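Local coordinates for ABC transporter, periplasmic substrate-binding protein (Vibrio cholerae O1 biovar eltor, PDB 1TWY), which probably serves as the periplasmic receptor of an ABC transporter, capturing phosphate and delivering it to the membrane permease for uptake, at residues Ala67-Leu72 with Ala80-Tyr85; Val147-Glu150 with Gly154-Tyr157; Met163-Thr168 with Ser175-Thr180; Thr192-Asn195 with Gln199-Gly202. All blocks are in the same frame, centred on the assembly; numbering follows the deposited sequence.

In the fold
The four contacts follow one another along the chain, each closing before the next opens. Interactions 1, 2 and 4 reach the same large mixed sheet. Interaction 1 holds helix 65-73 on strand 79-82, about 33 Å from interaction 4 (centre to centre) and across the centre of the chain. Interactions 2 and 4 lie about 14 Å apart on neighbouring strands 145-149 and 200-205, where V147 N bonds to V201 O. Interaction 3 lies off that sheet, on the hairpin after helix 154-163, and R156 links it to interaction 2 through S175. Interactions 1, 2 and 4 thus belong to the alpha/beta lobes of a periplasmic binding protein, with a phosphate ion bound by S83 of interaction 1.

Interaction 1 of 4, residues Ala67-Leu72 with Ala80-Tyr85; sequences AGISLL and AMTSRY. With PO4 (phosphate ion), chain I.
A80 and L72 make the apolar centre of this contact. The methyl of A80 points at helix 65-73 and lies 3.5 Å from G68 O, beside a residue with no side chain. The strand can therefore come close, with its axis 7.2 Å from that of the helix segment. L72 meets the same methyl from further along the helix, with L72 CD2 3.9 Å from A80 CB. With CG1 anti to the carbonyl carbon (chi1 -68°) and the outer chain extended, I69 reaches T82 and R84. Its CD1 touches T82 CG2 at 3.8 Å and meets R84 NH2 obliquely at 3.8 Å. T82 is split between two environments: its methyl faces I69, while T82 OG1 donates to R84 O at 2.7 Å in the carbonyl plane. R84 NH1 donates to Y85 O at 3.1 Å and also forms a salt bridge with E90, while NH2 bonds to T66. These bonds fix the guanidinium beside I69. Between T82 and R84, S83 OG donates to phosphate O1 at 2.7 Å. Hydroxyls of S35, T36, S37 and S65 bind the same ion, consistent with an anion pocket of a phosphate receptor. Strand 79-82 runs between strand 29-34, parallel to it, and strand 236-243, antiparallel. I69 and L72 also touch L242 of the latter. M81, a selenomethionine, points away from this helix and packs on helix 36-52.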
loop_
_atom_site.group_PDB
_atom_site.type_symbol
_atom_site.label_atom_id
_atom_site.label_comp_id
_atom_site.label_asym_id
_atom_site.label_seq_id
_atom_site.Cartn_x
_atom_site.Cartn_y
_atom_site.Cartn_z
ATOM N N ALA A 67 -13.711 -6.966 -2.032
ATOM C CA ALA A 67 -15.102 -6.865 -1.617
ATOM C C ALA A 67 -15.638 -5.529 -2.097
ATOM O O ALA A 67 -16.764 -5.416 -2.473
ATOM C CB ALA A 67 -15.220 -7.036 -0.128
ATOM N N GLY A 68 -14.800 -4.477 -2.027
ATOM C CA GLY A 68 -15.230 -3.198 -2.510
ATOM C C GLY A 68 -15.657 -3.219 -3.978
ATOM O O GLY A 68 -16.715 -2.638 -4.234
ATOM N N ILE A 69 -14.833 -3.772 -4.842
ATOM C CA ILE A 69 -15.153 -3.922 -6.265
ATOM C C ILE A 69 -16.484 -4.662 -6.376
ATOM O O ILE A 69 -17.350 -4.233 -7.123
ATOM C CB ILE A 69 -14.062 -4.649 -6.972
ATOM C CG1 ILE A 69 -12.760 -3.792 -7.028
ATOM C CG2 ILE A 69 -14.520 -5.059 -8.341
ATOM C CD1 ILE A 69 -11.515 -4.534 -7.324
ATOM N N SER A 70 -16.638 -5.765 -5.657
ATOM C CA SER A 70 -17.874 -6.548 -5.747
ATOM C C SER A 70 -19.095 -5.767 -5.321
ATOM O O SER A 70 -20.140 -5.825 -5.986
ATOM C CB SER A 70 -17.750 -7.774 -4.859
ATOM O OG SER A 70 -18.964 -8.557 -4.936
ATOM N N LEU A 71 -18.993 -5.040 -4.208
ATOM C CA LEU A 71 -20.079 -4.232 -3.726
ATOM C C LEU A 71 -20.513 -3.149 -4.702
ATOM O O LEU A 71 -21.670 -2.817 -4.802
ATOM C CB LEU A 71 -19.757 -3.670 -2.332
ATOM C CG LEU A 71 -19.670 -4.683 -1.177
ATOM C CD1 LEU A 71 -18.988 -4.002 0.098
ATOM C CD2 LEU A 71 -20.988 -5.118 -0.807
ATOM N N LEU A 72 -19.551 -2.518 -5.341
ATOM C CA LEU A 72 -19.854 -1.522 -6.388
ATOM C C LEU A 72 -20.520 -2.172 -7.597
ATOM O O LEU A 72 -21.506 -1.592 -8.105
ATOM C CB LEU A 72 -18.588 -0.805 -6.836
ATOM C CG LEU A 72 -18.762 0.247 -7.908
ATOM C CD1 LEU A 72 -19.555 1.398 -7.495
ATOM C CD2 LEU A 72 -17.354 0.691 -8.412
ATOM N N ALA A 80 -16.077 2.543 -5.161
ATOM C CA ALA A 80 -15.192 1.602 -4.510
ATOM C C ALA A 80 -13.806 2.277 -4.366
ATOM O O ALA A 80 -13.406 3.174 -5.102
ATOM C CB ALA A 80 -15.102 0.320 -5.228
HETATM N N MSE A 81 -13.002 1.738 -3.436
HETATM C CA MSE A 81 -11.673 2.196 -3.296
HETATM C C MSE A 81 -10.765 0.919 -3.262
HETATM O O MSE A 81 -11.150 -0.093 -2.667
HETATM C CB MSE A 81 -11.512 3.103 -2.052
HETATM C CG MSE A 81 -11.849 2.500 -0.839
HETATM SE SE MSE A 81 -12.112 3.960 0.597
HETATM C CE MSE A 81 -13.092 2.585 1.525
ATOM N N THR A 82 -9.648 0.965 -3.948
ATOM C CA THR A 82 -8.707 -0.150 -3.970
ATOM C C THR A 82 -7.328 0.370 -3.687
ATOM O O THR A 82 -7.018 1.491 -3.894
ATOM C CB THR A 82 -8.655 -0.937 -5.305
ATOM O OG1 THR A 82 -8.042 -0.159 -6.361
ATOM C CG2 THR A 82 -10.035 -1.379 -5.764
ATOM N N SER A 83 -6.453 -0.522 -3.203
ATOM C CA SER A 83 -5.046 -0.276 -3.091
ATOM C C SER A 83 -4.156 -1.045 -4.062
ATOM O O SER A 83 -2.957 -1.333 -3.801
ATOM C CB SER A 83 -4.682 -0.514 -1.642
ATOM O OG SER A 83 -5.030 -1.889 -1.324
ATOM N N ARG A 84 -4.714 -1.413 -5.191
ATOM C CA ARG A 84 -4.068 -2.162 -6.261
ATOM C C ARG A 84 -4.774 -1.889 -7.532
ATOM O O ARG A 84 -5.925 -1.435 -7.525
ATOM C CB ARG A 84 -4.110 -3.654 -6.034
ATOM C CG ARG A 84 -5.512 -4.175 -5.904
ATOM C CD ARG A 84 -5.541 -5.685 -5.812
ATOM N NE ARG A 84 -6.870 -6.267 -5.613
ATOM C CZ ARG A 84 -7.744 -6.497 -6.592
ATOM N NH1 ARG A 84 -7.504 -6.072 -7.807
ATOM N NH2 ARG A 84 -8.928 -7.072 -6.324
ATOM N N TYR A 85 -4.083 -2.054 -8.653
ATOM C CA TYR A 85 -4.740 -1.983 -9.943
ATOM C C TYR A 85 -5.702 -3.181 -10.091
ATOM O O TYR A 85 -5.592 -4.212 -9.411
ATOM C CB TYR A 85 -3.696 -1.938 -11.069
ATOM C CG TYR A 85 -2.849 -0.694 -11.037
ATOM C CD1 TYR A 85 -3.360 0.504 -11.443
ATOM C CD2 TYR A 85 -1.450 -0.715 -10.682
ATOM C CE1 TYR A 85 -2.611 1.606 -11.431
ATOM C CE2 TYR A 85 -0.740 0.463 -10.679
ATOM C CZ TYR A 85 -1.360 1.621 -11.021
ATOM O OH TYR A 85 -0.702 2.862 -11.048
HETATM P P PO4 I . -6.725 -3.573 1.296
HETATM O O1 PO4 I . -6.085 -2.180 1.162
HETATM O O2 PO4 I . -5.539 -4.619 1.693
HETATM O O3 PO4 I . -7.832 -3.622 2.413
HETATM O O4 PO4 I . -7.290 -4.161 0.021
#

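Interaction 2 of 4, residues Val147-Glu150 with Gly154-Tyr157; sequences VTRE and GTRY
R156 has CG anti to its backbone N (chi1 -176°) and an extended chain, which carries its guanidinium from the first turn of the helix to the backbone of R149. There R156 NH1 donates to R149 O at 2.7 Å. The approach runs close to the line of the carbonyl (C=O...N 164°), although the oxygen is tilted from the guanidinium plane. T148 meets the same group from one face. Its CG2 lies 3.9 Å from R156 NH1, and T148 OG1 is 3.6 Å from R156 CD. The two arginines touch at their roots, with R149 CB 4.0 Å from R156 CB. Beyond that they part. R149 bends at chi2 and chi3 and grips E150 side-on: R149 NE bonds to E150 OE1 at 2.8 Å and R149 NH2 to E150 OE2 at 3.0 Å. Each carboxylate oxygen uses its syn lone pair. This salt bridge holds the R149 head near T155, with NH1 4.3 Å from T155 CB. R156 has further partners, since its NE pairs with E160 and its NH2 with S175. All three of its nitrogens thus have acceptors, which should fix the rotation of the group. The contact lies where strand 145-149 passes through a short loop into helix 154-163. The strand runs parallel to strands 182-184 and 200-205, and F203 of the latter touches T148, R149 and T155.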
loop_
_atom_site.group_PDB
_atom_site.type_symbol
_atom_site.label_atom_id
_atom_site.label_comp_id
_atom_site.label_asym_id
_atom_site.label_seq_id
_atom_site.Cartn_x
_atom_site.Cartn_y
_atom_site.Cartn_z
ATOM N N VAL A 147 11.899 -10.228 8.264
ATOM C CA VAL A 147 10.761 -9.744 9.046
ATOM C C VAL A 147 9.639 -9.300 8.100
ATOM O O VAL A 147 9.851 -8.647 7.091
ATOM C CB VAL A 147 11.147 -8.650 9.938
ATOM C CG1 VAL A 147 9.959 -8.453 10.980
ATOM C CG2 VAL A 147 12.447 -8.874 10.613
ATOM N N THR A 148 8.400 -9.696 8.461
ATOM C CA THR A 148 7.241 -9.445 7.753
ATOM C C THR A 148 6.118 -8.935 8.686
ATOM O O THR A 148 6.367 -8.824 9.904
ATOM C CB THR A 148 6.872 -10.598 6.835
ATOM O OG1 THR A 148 5.804 -10.142 5.972
ATOM C CG2 THR A 148 6.347 -11.822 7.612
ATOM N N ARG A 149 4.948 -8.722 8.214
ATOM C CA ARG A 149 3.804 -8.285 8.991
ATOM C C ARG A 149 2.807 -9.465 9.106
ATOM O O ARG A 149 2.984 -10.544 8.499
ATOM C CB ARG A 149 3.221 -7.046 8.307
ATOM C CG ARG A 149 3.992 -5.782 8.486
ATOM C CD ARG A 149 3.964 -5.233 9.946
ATOM N NE ARG A 149 2.626 -4.944 10.303
ATOM C CZ ARG A 149 1.943 -3.902 9.883
ATOM N NH1 ARG A 149 2.570 -2.904 9.234
ATOM N NH2 ARG A 149 0.667 -3.770 10.210
ATOM N N GLU A 150 1.781 -9.222 9.911
ATOM C CA GLU A 150 0.740 -10.172 10.110
ATOM C C GLU A 150 0.004 -10.491 8.797
ATOM O O GLU A 150 -0.081 -9.663 7.887
ATOM C CB GLU A 150 -0.182 -9.663 11.203
ATOM C CG GLU A 150 -1.055 -8.452 10.971
ATOM C CD GLU A 150 -0.431 -7.099 11.062
ATOM O OE1 GLU A 150 0.823 -6.912 11.138
ATOM O OE2 GLU A 150 -1.176 -6.063 10.769
ATOM N N GLY A 154 -2.554 -5.150 5.183
ATOM C CA GLY A 154 -2.520 -4.566 3.860
ATOM C C GLY A 154 -1.159 -4.270 3.294
ATOM O O GLY A 154 -0.917 -4.377 2.053
ATOM N N THR A 155 -0.254 -3.814 4.167
ATOM C CA THR A 155 1.066 -3.489 3.767
ATOM C C THR A 155 1.794 -4.759 3.292
ATOM O O THR A 155 2.451 -4.747 2.257
ATOM C CB THR A 155 1.747 -2.904 4.978
ATOM O OG1 THR A 155 1.103 -1.639 5.245
ATOM C CG2 THR A 155 3.143 -2.571 4.681
ATOM N N ARG A 156 1.573 -5.793 4.045
ATOM C CA ARG A 156 2.158 -7.154 3.661
ATOM C C ARG A 156 1.617 -7.600 2.313
ATOM O O ARG A 156 2.412 -8.089 1.456
ATOM C CB ARG A 156 1.919 -8.180 4.665
ATOM C CG ARG A 156 2.589 -9.484 4.305
ATOM C CD ARG A 156 2.288 -10.501 5.332
ATOM N NE ARG A 156 2.707 -11.808 4.955
ATOM C CZ ARG A 156 2.784 -12.878 5.773
ATOM N NH1 ARG A 156 2.590 -12.864 7.120
ATOM N NH2 ARG A 156 3.159 -14.020 5.194
ATOM N N TYR A 157 0.309 -7.457 2.092
ATOM C CA TYR A 157 -0.285 -7.927 0.858
ATOM C C TYR A 157 0.324 -7.169 -0.321
ATOM O O TYR A 157 0.683 -7.766 -1.328
ATOM C CB TYR A 157 -1.820 -7.718 0.942
ATOM C CG TYR A 157 -2.447 -8.134 -0.324
ATOM C CD1 TYR A 157 -2.464 -7.232 -1.402
ATOM C CD2 TYR A 157 -2.976 -9.402 -0.483
ATOM C CE1 TYR A 157 -2.977 -7.603 -2.601
ATOM C CE2 TYR A 157 -3.537 -9.771 -1.721
ATOM C CZ TYR A 157 -3.501 -8.851 -2.759
ATOM O OH TYR A 157 -4.034 -9.110 -4.000
#

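Interaction 3 of 4, residues Met163-Thr168 with Ser175-Thr180; sequences MGLTKT and SDVAPT. With MG (magnesium ion), chain J.
D176 and L165 close the open end of a beta hairpin made by strands 166-169 and 172-175: L165 leads into the first strand and D176 leaves the second. D176 N donates to L165 O at 2.8 Å. The side chain of D176 then crosses that of K167 at about a right angle. D176 CB sits 3.3 Å from L165 O, beside the backbone bond. CG comes next, 3.9 Å from K167 CD. OD1 lies against the lysine chain, 3.4 Å from K167 CD. Its salt bridge to K167 NZ is long, and a water receives a bond from NZ and donates one to OD1. OD2 forms a salt bridge with K128 of helix 120-128 and accepts from a second water, which also donates to G164 O. Both carboxylate oxygens are therefore engaged, and the nearby lysines probably favour its charged form. T166 and S175 form an antiparallel non-hydrogen-bonded pair with diverging side chains. S175 OG bonds to E160. On the buried side, L165 CB packs 4.2 Å from V177 CG2. L165 also touches F159 of helix 154-163 and Y124 and Y127 of helix 120-128. Helix 154-163 ends in a Schellman motif at G164, whose positive phi turns the chain toward the hairpin. This turn helps form a magnesium site made of main-chain oxygens and water. The ion is 2.5 Å from G164 O and 2.4 Å from T166 O, and two waters complete the four ligands observed.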
loop_
_atom_site.group_PDB
_atom_site.type_symbol
_atom_site.label_atom_id
_atom_site.label_comp_id
_atom_site.label_asym_id
_atom_site.label_seq_id
_atom_site.Cartn_x
_atom_site.Cartn_y
_atom_site.Cartn_z
HETATM N N MSE A 163 6.350 -7.782 -5.167
HETATM C CA MSE A 163 7.561 -8.560 -5.269
HETATM C C MSE A 163 7.346 -9.908 -5.903
HETATM O O MSE A 163 8.319 -10.640 -6.056
HETATM C CB MSE A 163 8.174 -8.723 -3.865
HETATM C CG MSE A 163 8.589 -7.402 -3.197
HETATM SE SE MSE A 163 10.036 -6.630 -4.357
HETATM C CE MSE A 163 11.095 -8.326 -4.563
ATOM N N GLY A 164 6.132 -10.265 -6.257
ATOM C CA GLY A 164 5.812 -11.561 -6.850
ATOM C C GLY A 164 5.967 -12.697 -5.843
ATOM O O GLY A 164 6.230 -13.891 -6.160
ATOM N N LEU A 165 5.768 -12.385 -4.594
ATOM C CA LEU A 165 5.915 -13.293 -3.481
ATOM C C LEU A 165 4.610 -13.971 -3.045
ATOM O O LEU A 165 4.479 -14.321 -1.896
ATOM C CB LEU A 165 6.557 -12.635 -2.270
ATOM C CG LEU A 165 8.034 -12.274 -2.385
ATOM C CD1 LEU A 165 8.508 -11.166 -1.366
ATOM C CD2 LEU A 165 8.910 -13.529 -2.261
ATOM N N THR A 166 3.664 -14.155 -3.930
ATOM C CA THR A 166 2.562 -15.012 -3.665
ATOM C C THR A 166 2.630 -16.139 -4.719
ATOM O O THR A 166 3.397 -16.064 -5.647
ATOM C CB THR A 166 1.200 -14.311 -3.741
ATOM O OG1 THR A 166 0.877 -13.841 -5.057
ATOM C CG2 THR A 166 1.190 -13.079 -2.830
ATOM N N LYS A 167 1.851 -17.148 -4.438
ATOM C CA LYS A 167 1.735 -18.280 -5.394
ATOM C C LYS A 167 0.289 -18.666 -5.508
ATOM O O LYS A 167 -0.464 -18.617 -4.523
ATOM C CB LYS A 167 2.493 -19.443 -4.886
ATOM C CG LYS A 167 2.047 -20.068 -3.582
ATOM C CD LYS A 167 3.004 -21.196 -3.027
ATOM C CE LYS A 167 2.566 -21.622 -1.661
ATOM N NZ LYS A 167 3.489 -22.549 -1.097
ATOM N N THR A 168 -0.096 -19.122 -6.694
ATOM C CA THR A 168 -1.426 -19.578 -6.923
ATOM C C THR A 168 -1.640 -20.976 -6.367
ATOM O O THR A 168 -0.883 -21.941 -6.635
ATOM C CB THR A 168 -1.751 -19.536 -8.400
ATOM O OG1 THR A 168 -1.469 -18.267 -8.984
ATOM C CG2 THR A 168 -3.200 -19.874 -8.622
ATOM N N SER A 175 0.530 -16.569 0.405
ATOM C CA SER A 175 1.864 -16.035 0.599
ATOM C C SER A 175 2.938 -17.100 0.315
ATOM O O SER A 175 2.857 -18.227 0.804
ATOM C CB SER A 175 2.058 -15.516 2.041
ATOM O OG SER A 175 3.364 -15.092 2.255
ATOM N N ASP A 176 3.999 -16.662 -0.377
ATOM C CA ASP A 176 5.095 -17.577 -0.764
ATOM C C ASP A 176 6.393 -17.169 -0.045
ATOM O O ASP A 176 7.507 -17.644 -0.354
ATOM C CB ASP A 176 5.305 -17.492 -2.246
ATOM C CG ASP A 176 6.041 -18.719 -2.836
ATOM O OD1 ASP A 176 6.013 -19.811 -2.272
ATOM O OD2 ASP A 176 6.639 -18.540 -3.877
ATOM N N VAL A 177 6.277 -16.350 0.979
ATOM C CA VAL A 177 7.387 -15.976 1.836
ATOM C C VAL A 177 7.699 -17.160 2.712
ATOM O O VAL A 177 6.826 -17.841 3.258
ATOM C CB VAL A 177 7.027 -14.725 2.742
ATOM C CG1 VAL A 177 8.032 -14.357 3.703
ATOM C CG2 VAL A 177 6.859 -13.544 1.842
ATOM N N ALA A 178 8.957 -17.372 2.830
ATOM C CA ALA A 178 9.421 -18.498 3.648
ATOM C C ALA A 178 8.872 -18.440 5.057
ATOM O O ALA A 178 8.932 -17.444 5.680
ATOM C CB ALA A 178 10.877 -18.484 3.669
ATOM N N PRO A 179 8.325 -19.495 5.593
ATOM C CA PRO A 179 7.630 -19.360 6.865
ATOM C C PRO A 179 8.613 -19.245 8.054
ATOM O O PRO A 179 8.158 -19.078 9.159
ATOM C CB PRO A 179 6.782 -20.654 6.952
ATOM C CG PRO A 179 7.564 -21.618 6.217
ATOM C CD PRO A 179 8.201 -20.855 5.041
ATOM N N THR A 180 9.910 -19.266 7.815
ATOM C CA THR A 180 10.892 -18.818 8.804
ATOM C C THR A 180 10.926 -17.273 9.026
ATOM O O THR A 180 11.574 -16.785 9.974
ATOM C CB THR A 180 12.310 -19.259 8.452
ATOM O OG1 THR A 180 12.670 -18.951 7.097
ATOM C CG2 THR A 180 12.529 -20.808 8.717
HETATM MG MG MG J . 5.136 -15.904 -7.236
HETATM O O HOH W 1 7.082 -16.557 -5.632
HETATM O O HOH W 2 5.832 -21.262 0.026
HETATM O O HOH W 3 3.969 -14.890 -8.161
HETATM O O HOH W 4 4.814 -18.238 -7.647
#

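Interaction 4 of 4, residues Thr192-Asn195 with Gln199-Gly202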
loop_
_atom_site.group_PDB
_atom_site.type_symbol
_atom_site.label_atom_id
_atom_site.label_comp_id
_atom_site.label_asym_id
_atom_site.label_seq_id
_atom_site.Cartn_x
_atom_site.Cartn_y
_atom_site.Cartn_z
ATOM N N THR A 192 11.394 -0.982 15.629
ATOM C CA THR A 192 12.076 -1.369 16.861
ATOM C C THR A 192 12.829 -2.674 16.652
ATOM O O THR A 192 13.988 -2.782 17.114
ATOM C CB THR A 192 11.057 -1.450 17.991
ATOM O OG1 THR A 192 10.471 -0.131 18.100
ATOM C CG2 THR A 192 11.737 -1.758 19.268
ATOM N N LEU A 193 12.216 -3.638 15.998
ATOM C CA LEU A 193 12.917 -4.904 15.728
ATOM C C LEU A 193 14.123 -4.739 14.908
ATOM O O LEU A 193 15.245 -5.220 15.244
ATOM C CB LEU A 193 11.947 -5.964 15.183
ATOM C CG LEU A 193 12.421 -7.391 15.239
ATOM C CD1 LEU A 193 12.531 -7.944 16.663
ATOM C CD2 LEU A 193 11.534 -8.254 14.425
ATOM N N VAL A 194 14.025 -4.002 13.799
ATOM C CA VAL A 194 15.147 -3.729 12.928
ATOM C C VAL A 194 16.248 -2.997 13.686
ATOM O O VAL A 194 17.416 -3.240 13.551
ATOM C CB VAL A 194 14.718 -3.098 11.586
ATOM C CG1 VAL A 194 15.852 -2.618 10.751
ATOM C CG2 VAL A 194 13.917 -4.051 10.765
ATOM N N ASN A 195 15.857 -1.916 14.419
ATOM C CA ASN A 195 16.773 -1.102 15.226
ATOM C C ASN A 195 17.634 -1.836 16.218
ATOM O O ASN A 195 18.734 -1.520 16.466
ATOM C CB ASN A 195 15.953 0.001 15.936
ATOM C CG ASN A 195 16.792 0.782 16.872
ATOM O OD1 ASN A 195 16.928 0.419 17.994
ATOM N ND2 ASN A 195 17.386 1.880 16.394
ATOM N N GLN A 199 21.018 -8.064 12.011
ATOM C CA GLN A 199 20.726 -9.039 10.964
ATOM C C GLN A 199 19.407 -8.827 10.235
ATOM O O GLN A 199 19.165 -9.505 9.270
ATOM C CB GLN A 199 20.712 -10.452 11.543
ATOM C CG GLN A 199 19.561 -10.870 12.521
ATOM C CD GLN A 199 19.808 -10.662 14.003
ATOM O OE1 GLN A 199 20.484 -9.711 14.344
ATOM N NE2 GLN A 199 19.273 -11.520 14.879
ATOM N N ALA A 200 18.514 -7.941 10.724
ATOM C CA ALA A 200 17.170 -7.948 10.231
ATOM C C ALA A 200 16.940 -7.052 9.011
ATOM O O ALA A 200 17.626 -6.077 8.750
ATOM C CB ALA A 200 16.203 -7.429 11.403
ATOM N N VAL A 201 15.981 -7.486 8.201
ATOM C CA VAL A 201 15.409 -6.707 7.127
ATOM C C VAL A 201 13.961 -6.763 7.200
ATOM O O VAL A 201 13.298 -7.771 7.599
ATOM C CB VAL A 201 15.824 -7.187 5.700
ATOM C CG1 VAL A 201 15.533 -8.631 5.449
ATOM C CG2 VAL A 201 15.377 -6.236 4.561
ATOM N N GLY A 202 13.377 -5.611 6.871
ATOM C CA GLY A 202 11.949 -5.532 6.873
ATOM C C GLY A 202 11.448 -4.437 5.941
ATOM O O GLY A 202 12.197 -3.894 5.161
#
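V194 lays its CG2 methyl against the methyl of A200, with V194 CG2 4.1 Å from A200 CB. A200 points toward the helix and comes just as near its backbone, 4.1 Å from A200 CB to V194 CA. The valine is turned so that CG1 is anti to the backbone N (chi1 171°), and CG2, anti to the carbonyl carbon, is the branch left facing the strand. That branch also reaches along the strand to the next residues. V194 CG2 is 4.2 Å from G202 N, where the glycine has no side chain to hold the valine off. The contact is thus small and buried, with only apolar side chains meeting, one branched side chain set over an alanine and a glycine. V201, between them, points away and packs on I107, V109 and W134 at the other face of the sheet. Around this centre V194 also touches V213, while L193 and A200 both meet V147 on the neighbouring strand. Polar groups nearby are tied down elsewhere: V194 O accepts from N110 ND2, and Q199 O accepts from W134 NE1. Strand 200-205 pairs parallel with strand 145-149 and antiparallel with strand 96-109. Strand 182-184 lies on the other side of strand 145-149, also parallel. Helix 187-196 therefore forms the link of a beta-alpha-beta crossover that spans strand 145-149, a unit of the alpha/beta lobes in periplasmic binding proteins.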